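Local structure of monovalent Na+/H+ antiporter subunit F (Dietzia sp. DQ12-45-1b, 7D3U) at residues Tyr20-Gly25 and Ile33-Leu38; Ile6-Val11 and Ile43-Leu48. The protein probably serves as a small membrane subunit of the Mrp complex, which exchanges sodium ions for protons across the cell membrane. All coordinates share one frame; numbering follows the deposited sequence.

In the fold
Both contacts are buried, and both join helix 2-23 to helix 30-52, the two arms of an antiparallel hairpin. Their centres lie about 18 Å apart, so the pair is held at two separate levels. Contact 1 sits next to the short connection between the arms, where small alanines meet a methionine and an arginine sends its polar end to subunit G. Contact 2 sits toward the other end of the hairpin and is purely aliphatic, built from leucine, isoleucine, valine and alanine. At both levels subunits G and A of the complex pack around the hairpin, so residues of this small chain are buried between partners as well as against each other.

Contact 1: Tyr20-Gly25 and Ile33-Leu38; sequences YRMIRG and IAADLL
Arg-21 NE is held by one hydrogen bond, to the backbone O of Leu-29 of the neighbouring subunit G, while NH1 adds a weak one to O of Leu-30 of that subunit. NH2 of Arg-38 of subunit G lies near NH1, a repulsion the carbonyls probably offset. The arginine starts out toward helix 30-52, but the bends at chi2 and chi3 (55° and 62°) carry its guanidinium away, leaving only the aliphatic part of the chain near the contact, with Arg-21 CG 4.4 Å from Ala-34 CB. Met-22 does most of the touching. Its CB meets Ala-34 CB at 3.8 Å, where the lack of a longer side chain on alanine lets the backbones come close, Met-22 CA lying 5.4 Å from Ala-34 CA. CG stands anti to the backbone N, and the chain runs extended until chi3 (-75°) turns the methyl aside, setting Met-22 CE 3.5 Å from Ala-35 CB. The same methyl reaches Leu-38 CD1 at 4.3 Å, so a flexible, unbranched thioether spans two successive turns of the opposite helix. Helix 2-23 ends here: Arg-24 N still bonds to Tyr-20 O at 3.0 Å, but Arg-24 already leaves the helical conformation. The chemistry thus separates two tasks: apolar carbon packs the arms together, while the probably charged arginine end ties the hairpin to subunit G.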
ATOM      1  N   TYR D  20      34.567  14.542 -21.850  1.00 84.72           N
ATOM      2  CA  TYR D  20      35.434  15.190 -20.872  1.00 84.72           C
ATOM      3  C   TYR D  20      35.180  16.688 -20.845  1.00 84.72           C
ATOM      4  O   TYR D  20      35.128  17.299 -19.772  1.00 84.72           O
ATOM      5  CB  TYR D  20      36.904  14.915 -21.176  1.00 84.72           C
ATOM      6  CG  TYR D  20      37.818  15.988 -20.625  1.00 84.72           C
ATOM      7  CD1 TYR D  20      38.124  16.038 -19.274  1.00 84.72           C
ATOM      8  CD2 TYR D  20      38.363  16.957 -21.453  1.00 84.72           C
ATOM      9  CE1 TYR D  20      38.950  17.020 -18.766  1.00 84.72           C
ATOM     10  CE2 TYR D  20      39.189  17.941 -20.955  1.00 84.72           C
ATOM     11  CZ  TYR D  20      39.481  17.968 -19.611  1.00 84.72           C
ATOM     12  OH  TYR D  20      40.305  18.948 -19.112  1.00 84.72           O
ATOM     13  N   ARG D  21      35.034  17.300 -22.020  1.00 83.94           N
ATOM     14  CA  ARG D  21      34.663  18.714 -22.061  1.00 83.94           C
ATOM     15  C   ARG D  21      33.301  18.938 -21.414  1.00 83.94           C
ATOM     16  O   ARG D  21      33.087  19.942 -20.726  1.00 83.94           O
ATOM     17  CB  ARG D  21      34.672  19.226 -23.501  1.00 83.94           C
ATOM     18  CG  ARG D  21      34.039  20.601 -23.694  1.00 83.94           C
ATOM     19  CD  ARG D  21      34.661  21.657 -22.792  1.00 83.94           C
ATOM     20  NE  ARG D  21      36.081  21.863 -23.056  1.00 83.94           N
ATOM     21  CZ  ARG D  21      36.896  22.528 -22.246  1.00 83.94           C
ATOM     22  NH1 ARG D  21      38.175  22.671 -22.558  1.00 83.94           N
ATOM     23  NH2 ARG D  21      36.433  23.050 -21.120  1.00 83.94           N
ATOM     24  N   MET D  22      32.369  18.010 -21.624  1.00 83.18           N
ATOM     25  CA  MET D  22      31.075  18.080 -20.952  1.00 83.18           C
ATOM     26  C   MET D  22      31.234  18.110 -19.438  1.00 83.18           C
ATOM     27  O   MET D  22      30.548  18.874 -18.748  1.00 83.18           O
ATOM     28  CB  MET D  22      30.212  16.890 -21.356  1.00 83.18           C
ATOM     29  CG  MET D  22      28.998  16.708 -20.473  1.00 83.18           C
ATOM     30  SD  MET D  22      27.786  15.616 -21.212  1.00 83.18           S
ATOM     31  CE  MET D  22      27.116  16.717 -22.442  1.00 83.18           C
ATOM     32  N   ILE D  23      32.129  17.282 -18.903  1.00 81.94           N
ATOM     33  CA  ILE D  23      32.271  17.175 -17.455  1.00 81.94           C
ATOM     34  C   ILE D  23      32.915  18.434 -16.888  1.00 81.94           C
ATOM     35  O   ILE D  23      32.375  19.072 -15.978  1.00 81.94           O
ATOM     36  CB  ILE D  23      33.077  15.917 -17.091  1.00 81.94           C
ATOM     37  CG1 ILE D  23      32.267  14.661 -17.406  1.00 81.94           C
ATOM     38  CG2 ILE D  23      33.477  15.945 -15.629  1.00 81.94           C
ATOM     39  CD1 ILE D  23      33.006  13.378 -17.137  1.00 81.94           C
ATOM     40  N   ARG D  24      34.074  18.812 -17.420  1.00 84.75           N
ATOM     41  CA  ARG D  24      34.827  19.957 -16.931  1.00 84.75           C
ATOM     42  C   ARG D  24      34.434  21.260 -17.614  1.00 84.75           C
ATOM     43  O   ARG D  24      35.234  22.201 -17.638  1.00 84.75           O
ATOM     44  CB  ARG D  24      36.325  19.705 -17.102  1.00 84.75           C
ATOM     45  CG  ARG D  24      37.188  20.340 -16.029  1.00 84.75           C
ATOM     46  CD  ARG D  24      38.661  20.185 -16.353  1.00 84.75           C
ATOM     47  NE  ARG D  24      39.504  20.925 -15.420  1.00 84.75           N
ATOM     48  CZ  ARG D  24      39.734  22.231 -15.500  1.00 84.75           C
ATOM     49  NH1 ARG D  24      39.182  22.946 -16.471  1.00 84.75           N
ATOM     50  NH2 ARG D  24      40.515  22.824 -14.608  1.00 84.75           N
ATOM     51  N   GLY D  25      33.229  21.339 -18.170  1.00 84.56           N
ATOM     52  CA  GLY D  25      32.784  22.539 -18.836  1.00 84.56           C
ATOM     53  C   GLY D  25      32.584  23.682 -17.864  1.00 84.56           C
ATOM     54  O   GLY D  25      31.770  23.605 -16.940  1.00 84.56           O
ATOM     55  N   ILE D  33      27.003  22.267 -25.928  1.00 80.13           N
ATOM     56  CA  ILE D  33      27.644  22.065 -27.221  1.00 80.13           C
ATOM     57  C   ILE D  33      28.352  20.717 -27.251  1.00 80.13           C
ATOM     58  O   ILE D  33      28.394  20.048 -28.295  1.00 80.13           O
ATOM     59  CB  ILE D  33      28.593  23.237 -27.541  1.00 80.13           C
ATOM     60  CG1 ILE D  33      28.833  23.331 -29.047  1.00 80.13           C
ATOM     61  CG2 ILE D  33      29.908  23.116 -26.789  1.00 80.13           C
ATOM     62  CD1 ILE D  33      27.586  23.642 -29.837  1.00 80.13           C
ATOM     63  N   ALA D  34      28.880  20.270 -26.109  1.00 80.68           N
ATOM     64  CA  ALA D  34      29.429  18.923 -26.036  1.00 80.68           C
ATOM     65  C   ALA D  34      28.332  17.883 -26.200  1.00 80.68           C
ATOM     66  O   ALA D  34      28.542  16.852 -26.846  1.00 80.68           O
ATOM     67  CB  ALA D  34      30.169  18.725 -24.715  1.00 80.68           C
ATOM     68  N   ALA D  35      27.147  18.145 -25.646  1.00 80.66           N
ATOM     69  CA  ALA D  35      26.025  17.232 -25.836  1.00 80.66           C
ATOM     70  C   ALA D  35      25.619  17.157 -27.300  1.00 80.66           C
ATOM     71  O   ALA D  35      25.294  16.080 -27.805  1.00 80.66           O
ATOM     72  CB  ALA D  35      24.838  17.669 -24.980  1.00 80.66           C
ATOM     73  N   ASP D  36      25.626  18.294 -27.994  1.00 80.97           N
ATOM     74  CA  ASP D  36      25.302  18.299 -29.417  1.00 80.97           C
ATOM     75  C   ASP D  36      26.316  17.482 -30.212  1.00 80.97           C
ATOM     76  O   ASP D  36      25.946  16.601 -31.005  1.00 80.97           O
ATOM     77  CB  ASP D  36      25.242  19.737 -29.929  1.00 80.97           C
ATOM     78  CG  ASP D  36      25.084  19.815 -31.432  1.00 80.97           C
ATOM     79  OD1 ASP D  36      23.935  19.738 -31.914  1.00 80.97           O
ATOM     80  OD2 ASP D  36      26.109  19.955 -32.131  1.00 80.97           O
ATOM     81  N   LEU D  37      27.607  17.771 -30.018  1.00 78.00           N
ATOM     82  CA  LEU D  37      28.641  17.005 -30.704  1.00 78.00           C
ATOM     83  C   LEU D  37      28.533  15.521 -30.384  1.00 78.00           C
ATOM     84  O   LEU D  37      28.764  14.680 -31.259  1.00 78.00           O
ATOM     85  CB  LEU D  37      30.025  17.537 -30.331  1.00 78.00           C
ATOM     86  CG  LEU D  37      31.237  17.069 -31.144  1.00 78.00           C
ATOM     87  CD1 LEU D  37      31.820  15.770 -30.614  1.00 78.00           C
ATOM     88  CD2 LEU D  37      30.869  16.928 -32.609  1.00 78.00           C
ATOM     89  N   LEU D  38      28.154  15.179 -29.153  1.00 77.46           N
ATOM     90  CA  LEU D  38      28.055  13.775 -28.778  1.00 77.46           C
ATOM     91  C   LEU D  38      26.833  13.114 -29.395  1.00 77.46           C
ATOM     92  O   LEU D  38      26.885  11.937 -29.755  1.00 77.46           O
ATOM     93  CB  LEU D  38      28.043  13.643 -27.259  1.00 77.46           C
ATOM     94  CG  LEU D  38      29.357  14.098 -26.633  1.00 77.46           C
ATOM     95  CD1 LEU D  38      29.285  14.101 -25.126  1.00 77.46           C
ATOM     96  CD2 LEU D  38      30.458  13.177 -27.100  1.00 77.46           C
TER

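Contact 2: Ile6-Val11 and Ile43-Leu48; sequences IAIVLV and IALLAL
Peptide units are the flat groups here, since every side chain is aliphatic or a methyl: Leu-48 CD1 rests by Ala-7 C at 3.8 Å, and Leu-45 CD2 approaches Ile-8 O at 4.0 Å. Beyond these, methyls and methylenes meet one another. Backbone position brings Leu-48 CB within 3.5 Å of Ile-8 CG1, and the two chains lie alongside, running opposite ways. With CG anti to the carbonyl carbon, Leu-48 CD1 reaches Ala-7 CB, 3.7 Å away, where a single methyl suits the approach of a long leucine. Leu-45 lies roughly perpendicular to Ile-8, meeting CG2 of the isoleucine with its own CD2 at 3.9 Å. One turn further along helix 2-23, the fork of Val-11 divides its work. Val-11 CG1, anti to the backbone N, touches Leu-45 CG at 3.8 Å and lies more loosely by Ala-44, whereas CG2 faces Leu-48. Outside the pair, Ile-604 and Leu-608 of subunit A pack on Ile-8 and Leu-45, and Val-53 of subunit G on Leu-48. The axes of 6-11 and 43-48 come within 9.9 Å and their N-to-C directions differ by 161°: the aliphatic packing of an antiparallel helical hairpin, consistent with two adjoining transmembrane helices.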
ATOM      1  N   ILE D   6      38.299   1.062 -37.420  1.00 82.97           N
ATOM      2  CA  ILE D   6      39.131   2.235 -37.166  1.00 82.97           C
ATOM      3  C   ILE D   6      38.264   3.474 -36.990  1.00 82.97           C
ATOM      4  O   ILE D   6      38.479   4.278 -36.072  1.00 82.97           O
ATOM      5  CB  ILE D   6      40.153   2.419 -38.299  1.00 82.97           C
ATOM      6  CG1 ILE D   6      41.151   1.262 -38.308  1.00 82.97           C
ATOM      7  CG2 ILE D   6      40.882   3.743 -38.153  1.00 82.97           C
ATOM      8  CD1 ILE D   6      42.301   1.459 -39.268  1.00 82.97           C
ATOM      9  N   ALA D   7      37.267   3.646 -37.859  1.00 81.12           N
ATOM     10  CA  ALA D   7      36.384   4.801 -37.751  1.00 81.12           C
ATOM     11  C   ALA D   7      35.574   4.759 -36.462  1.00 81.12           C
ATOM     12  O   ALA D   7      35.330   5.799 -35.842  1.00 81.12           O
ATOM     13  CB  ALA D   7      35.460   4.869 -38.966  1.00 81.12           C
ATOM     14  N   ILE D   8      35.158   3.565 -36.038  1.00 80.09           N
ATOM     15  CA  ILE D   8      34.405   3.434 -34.795  1.00 80.09           C
ATOM     16  C   ILE D   8      35.269   3.820 -33.605  1.00 80.09           C
ATOM     17  O   ILE D   8      34.825   4.545 -32.710  1.00 80.09           O
ATOM     18  CB  ILE D   8      33.855   2.004 -34.648  1.00 80.09           C
ATOM     19  CG1 ILE D   8      32.682   1.783 -35.595  1.00 80.09           C
ATOM     20  CG2 ILE D   8      33.416   1.742 -33.218  1.00 80.09           C
ATOM     21  CD1 ILE D   8      32.043   0.427 -35.459  1.00 80.09           C
ATOM     22  N   VAL D   9      36.516   3.349 -33.576  1.00 79.47           N
ATOM     23  CA  VAL D   9      37.399   3.687 -32.466  1.00 79.47           C
ATOM     24  C   VAL D   9      37.701   5.181 -32.460  1.00 79.47           C
ATOM     25  O   VAL D   9      37.765   5.811 -31.397  1.00 79.47           O
ATOM     26  CB  VAL D   9      38.682   2.839 -32.531  1.00 79.47           C
ATOM     27  CG1 VAL D   9      39.787   3.470 -31.706  1.00 79.47           C
ATOM     28  CG2 VAL D   9      38.400   1.429 -32.052  1.00 79.47           C
ATOM     29  N   LEU D  10      37.849   5.783 -33.643  1.00 80.44           N
ATOM     30  CA  LEU D  10      38.117   7.217 -33.702  1.00 80.44           C
ATOM     31  C   LEU D  10      36.916   8.026 -33.224  1.00 80.44           C
ATOM     32  O   LEU D  10      37.074   8.995 -32.471  1.00 80.44           O
ATOM     33  CB  LEU D  10      38.509   7.620 -35.121  1.00 80.44           C
ATOM     34  CG  LEU D  10      39.912   7.202 -35.559  1.00 80.44           C
ATOM     35  CD1 LEU D  10      40.236   7.766 -36.931  1.00 80.44           C
ATOM     36  CD2 LEU D  10      40.946   7.642 -34.536  1.00 80.44           C
ATOM     37  N   VAL D  11      35.707   7.642 -33.641  1.00 79.78           N
ATOM     38  CA  VAL D  11      34.512   8.342 -33.183  1.00 79.78           C
ATOM     39  C   VAL D  11      34.312   8.144 -31.687  1.00 79.78           C
ATOM     40  O   VAL D  11      33.875   9.063 -30.989  1.00 79.78           O
ATOM     41  CB  VAL D  11      33.280   7.886 -33.986  1.00 79.78           C
ATOM     42  CG1 VAL D  11      32.016   8.482 -33.403  1.00 79.78           C
ATOM     43  CG2 VAL D  11      33.420   8.294 -35.437  1.00 79.78           C
ATOM     44  N   ILE D  43      25.032   9.338 -33.614  1.00 76.75           N
ATOM     45  CA  ILE D  43      24.448   8.989 -34.908  1.00 76.75           C
ATOM     46  C   ILE D  43      25.498   8.343 -35.806  1.00 76.75           C
ATOM     47  O   ILE D  43      25.230   7.346 -36.495  1.00 76.75           O
ATOM     48  CB  ILE D  43      23.823  10.229 -35.571  1.00 76.75           C
ATOM     49  CG1 ILE D  43      22.799  10.870 -34.640  1.00 76.75           C
ATOM     50  CG2 ILE D  43      23.168   9.854 -36.882  1.00 76.75           C
ATOM     51  CD1 ILE D  43      22.169  12.114 -35.207  1.00 76.75           C
ATOM     52  N   ALA D  44      26.712   8.901 -35.811  1.00 76.91           N
ATOM     53  CA  ALA D  44      27.795   8.296 -36.583  1.00 76.91           C
ATOM     54  C   ALA D  44      28.077   6.874 -36.117  1.00 76.91           C
ATOM     55  O   ALA D  44      28.309   5.976 -36.936  1.00 76.91           O
ATOM     56  CB  ALA D  44      29.057   9.150 -36.477  1.00 76.91           C
ATOM     57  N   LEU D  45      28.064   6.653 -34.803  1.00 76.15           N
ATOM     58  CA  LEU D  45      28.306   5.317 -34.276  1.00 76.15           C
ATOM     59  C   LEU D  45      27.175   4.368 -34.641  1.00 76.15           C
ATOM     60  O   LEU D  45      27.417   3.190 -34.909  1.00 76.15           O
ATOM     61  CB  LEU D  45      28.491   5.370 -32.762  1.00 76.15           C
ATOM     62  CG  LEU D  45      29.939   5.466 -32.295  1.00 76.15           C
ATOM     63  CD1 LEU D  45      30.041   5.029 -30.856  1.00 76.15           C
ATOM     64  CD2 LEU D  45      30.837   4.618 -33.172  1.00 76.15           C
ATOM     65  N   LEU D  46      25.934   4.859 -34.647  1.00 76.54           N
ATOM     66  CA  LEU D  46      24.819   4.047 -35.120  1.00 76.54           C
ATOM     67  C   LEU D  46      25.064   3.575 -36.544  1.00 76.54           C
ATOM     68  O   LEU D  46      24.925   2.385 -36.852  1.00 76.54           O
ATOM     69  CB  LEU D  46      23.516   4.839 -35.038  1.00 76.54           C
ATOM     70  CG  LEU D  46      22.785   4.864 -33.697  1.00 76.54           C
ATOM     71  CD1 LEU D  46      21.470   5.612 -33.825  1.00 76.54           C
ATOM     72  CD2 LEU D  46      22.546   3.454 -33.207  1.00 76.54           C
ATOM     73  N   ALA D  47      25.445   4.500 -37.425  1.00 78.65           N
ATOM     74  CA  ALA D  47      25.700   4.134 -38.817  1.00 78.65           C
ATOM     75  C   ALA D  47      26.829   3.115 -38.927  1.00 78.65           C
ATOM     76  O   ALA D  47      26.694   2.080 -39.595  1.00 78.65           O
ATOM     77  CB  ALA D  47      26.026   5.382 -39.633  1.00 78.65           C
ATOM     78  N   LEU D  48      27.956   3.390 -38.272  1.00 79.92           N
ATOM     79  CA  LEU D  48      29.116   2.513 -38.401  1.00 79.92           C
ATOM     80  C   LEU D  48      28.853   1.140 -37.794  1.00 79.92           C
ATOM     81  O   LEU D  48      29.306   0.121 -38.330  1.00 79.92           O
ATOM     82  CB  LEU D  48      30.332   3.170 -37.759  1.00 79.92           C
ATOM     83  CG  LEU D  48      30.812   4.441 -38.457  1.00 79.92           C
ATOM     84  CD1 LEU D  48      32.018   5.022 -37.747  1.00 79.92           C
ATOM     85  CD2 LEU D  48      31.135   4.148 -39.909  1.00 79.92           C
TER